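Local coordinates for protein alpha-14 giardin (Giardia lamblia, PDB 3CHJ) that binds calcium and phospholipid as an annexin and may act as a calcium-regulated structural element linking the membrane to the underlying axoneme, at residues G278-Y283 and A290-C295. Sequence-based numbering, arbitrary orientation.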
loop_
_atom_site.group_PDB
_atom_site.type_symbol
_atom_site.label_atom_id
_atom_site.label_comp_id
_atom_site.label_asym_id
_atom_site.label_seq_id
_atom_site.Cartn_x
_atom_site.Cartn_y
_atom_site.Cartn_z
ATOM N N GLY A 278 -13.123 -1.258 4.314
ATOM C CA GLY A 278 -13.590 -2.637 4.344
ATOM C C GLY A 278 -12.514 -3.683 4.600
ATOM O O GLY A 278 -12.797 -4.883 4.572
ATOM N N CYS A 279 -11.284 -3.254 4.874
ATOM C CA CYS A 279 -10.191 -4.209 5.088
ATOM C C CYS A 279 -10.522 -5.327 6.073
ATOM O O CYS A 279 -10.331 -6.523 5.753
ATOM C CB CYS A 279 -8.939 -3.485 5.551
ATOM S SG CYS A 279 -7.520 -4.595 5.832
ATOM N N LYS A 280 -10.984 -4.970 7.273
ATOM C CA LYS A 280 -11.257 -6.018 8.274
ATOM C C LYS A 280 -12.345 -6.998 7.825
ATOM O O LYS A 280 -12.230 -8.219 8.048
ATOM C CB LYS A 280 -11.595 -5.429 9.646
ATOM C CG LYS A 280 -10.432 -4.674 10.305
ATOM C CD LYS A 280 -10.730 -4.427 11.806
ATOM C CE LYS A 280 -9.655 -3.542 12.444
ATOM N NZ LYS A 280 -9.902 -3.291 13.922
ATOM N N TYR A 281 -13.384 -6.469 7.192
ATOM C CA TYR A 281 -14.443 -7.313 6.642
ATOM C C TYR A 281 -13.908 -8.331 5.616
ATOM O O TYR A 281 -14.170 -9.533 5.723
ATOM C CB TYR A 281 -15.509 -6.427 6.017
ATOM C CG TYR A 281 -16.554 -7.191 5.261
ATOM C CD1 TYR A 281 -17.611 -7.791 5.928
ATOM C CD2 TYR A 281 -16.460 -7.333 3.887
ATOM C CE1 TYR A 281 -18.574 -8.508 5.220
ATOM C CE2 TYR A 281 -17.408 -8.050 3.169
ATOM C CZ TYR A 281 -18.460 -8.629 3.848
ATOM O OH TYR A 281 -19.422 -9.323 3.131
ATOM N N TYR A 282 -13.148 -7.851 4.634
ATOM C CA TYR A 282 -12.632 -8.764 3.616
ATOM C C TYR A 282 -11.593 -9.701 4.195
ATOM O O TYR A 282 -11.497 -10.839 3.765
ATOM C CB TYR A 282 -12.101 -8.010 2.390
ATOM C CG TYR A 282 -13.233 -7.412 1.604
ATOM C CD1 TYR A 282 -14.041 -8.210 0.794
ATOM C CD2 TYR A 282 -13.531 -6.046 1.699
ATOM C CE1 TYR A 282 -15.108 -7.659 0.086
ATOM C CE2 TYR A 282 -14.598 -5.485 0.998
ATOM C CZ TYR A 282 -15.383 -6.295 0.198
ATOM O OH TYR A 282 -16.429 -5.760 -0.506
ATOM N N TYR A 283 -10.829 -9.223 5.167
ATOM C CA TYR A 283 -9.839 -10.071 5.829
ATOM C C TYR A 283 -10.495 -11.352 6.372
ATOM O O TYR A 283 -10.019 -12.468 6.124
ATOM C CB TYR A 283 -9.111 -9.303 6.954
ATOM C CG TYR A 283 -7.957 -10.112 7.502
ATOM C CD1 TYR A 283 -6.647 -9.874 7.064
ATOM C CD2 TYR A 283 -8.173 -11.151 8.407
ATOM C CE1 TYR A 283 -5.582 -10.649 7.518
ATOM C CE2 TYR A 283 -7.104 -11.944 8.865
ATOM C CZ TYR A 283 -5.824 -11.676 8.415
ATOM O OH TYR A 283 -4.763 -12.440 8.847
ATOM N N ALA A 290 -10.853 -13.411 12.221
ATOM C CA ALA A 290 -10.972 -11.955 12.408
ATOM C C ALA A 290 -9.606 -11.295 12.409
ATOM O O ALA A 290 -8.665 -11.798 13.015
ATOM C CB ALA A 290 -11.695 -11.629 13.727
ATOM N N PHE A 291 -9.514 -10.153 11.741
ATOM C CA PHE A 291 -8.288 -9.351 11.724
ATOM C C PHE A 291 -7.768 -9.088 13.124
ATOM O O PHE A 291 -6.565 -9.250 13.385
ATOM C CB PHE A 291 -8.572 -8.015 11.022
ATOM C CG PHE A 291 -7.366 -7.092 10.924
ATOM C CD1 PHE A 291 -6.567 -7.094 9.786
ATOM C CD2 PHE A 291 -7.059 -6.209 11.965
ATOM C CE1 PHE A 291 -5.469 -6.244 9.695
ATOM C CE2 PHE A 291 -5.960 -5.365 11.884
ATOM C CZ PHE A 291 -5.159 -5.381 10.754
ATOM N N ASP A 292 -8.670 -8.687 14.024
ATOM C CA ASP A 292 -8.237 -8.326 15.377
ATOM C C ASP A 292 -7.636 -9.524 16.096
ATOM O O ASP A 292 -6.727 -9.366 16.908
ATOM C CB ASP A 292 -9.390 -7.717 16.189
ATOM C CG ASP A 292 -9.753 -6.304 15.746
ATOM O OD1 ASP A 292 -9.034 -5.698 14.908
ATOM O OD2 ASP A 292 -10.789 -5.795 16.237
ATOM N N GLU A 293 -8.136 -10.722 15.791
ATOM C CA GLU A 293 -7.624 -11.929 16.437
ATOM C C GLU A 293 -6.220 -12.264 15.953
ATOM O O GLU A 293 -5.353 -12.623 16.749
ATOM C CB GLU A 293 -8.580 -13.095 16.206
ATOM C CG GLU A 293 -8.196 -14.376 16.920
ATOM C CD GLU A 293 -9.126 -15.529 16.573
ATOM O OE1 GLU A 293 -10.363 -15.360 16.695
ATOM O OE2 GLU A 293 -8.611 -16.591 16.174
ATOM N N ARG A 294 -5.987 -12.142 14.646
ATOM C CA ARG A 294 -4.644 -12.306 14.106
ATOM C C ARG A 294 -3.685 -11.254 14.676
ATOM O O ARG A 294 -2.575 -11.566 15.088
ATOM C CB ARG A 294 -4.650 -12.270 12.568
ATOM C CG ARG A 294 -3.295 -12.598 11.947
ATOM C CD ARG A 294 -2.889 -14.061 12.211
ATOM N NE ARG A 294 -1.552 -14.355 11.710
ATOM C CZ ARG A 294 -1.292 -14.700 10.451
ATOM N NH1 ARG A 294 -2.280 -14.800 9.569
ATOM N NH2 ARG A 294 -0.047 -14.947 10.076
ATOM N N CYS A 295 -4.138 -10.010 14.719
ATOM C CA CYS A 295 -3.332 -8.924 15.263
ATOM C C CYS A 295 -2.966 -9.172 16.738
ATOM O O CYS A 295 -1.823 -8.916 17.142
ATOM C CB CYS A 295 -4.074 -7.599 15.084
ATOM S SG CYS A 295 -3.018 -6.144 15.232
HETATM O O HOH W 1 -11.971 -9.104 10.710
HETATM O O HOH W 2 -5.383 -14.944 9.834
#
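Phe-291 drives the edge of its ring into one face of Tyr-283, its CD1 lying 3.9 Å from Tyr-283 CD1 and offset toward the rim of that face; Asp-292 OD1 lies at the edge of the Phe-291 ring, in its plane. With the two ring planes 87° apart, this is a T-shaped aromatic pair, set in the fourth annexin repeat where consecutive short helices, 279-287 and 291-298, meet nearly at right angles (86° between the short segments). CG of Phe-291 stands anti to the backbone N (chi1 -179°), which carries the ring inward to Phe-255, Trp-311 and Ile-307; a large, wholly apolar ring suits this buried corner. The sulfur of Cys-279 also approaches the Phe-291 ring obliquely.

Lysine suits position 280 because its methylenes and its ammonium do different work. The extended chain crosses the Phe-291 side chain, with CE 3.8 Å from Phe-291 CD2, and NZ donates to the syn lone pair of Asp-292 OD1, 2.7 Å away, in a salt bridge. Glu-312 and the carbonyl of Lys-308 also bind this NZ.

A water joins Lys-280 O to Phe-291 N, occupying an amide in the first turn of its helix. Tyrosine suits position 283 because the ring offers a face to Phe-291 and the hydroxyl at its far end, beside Arg-294 CG, is hydrogen-bonded to a second water. NE of Arg-294 forms a salt bridge with Glu-298. That second water, in the guanidinium plane, lies 2.8 Å from Tyr-283 OH and accepts a hydrogen bond from Arg-294 NH1.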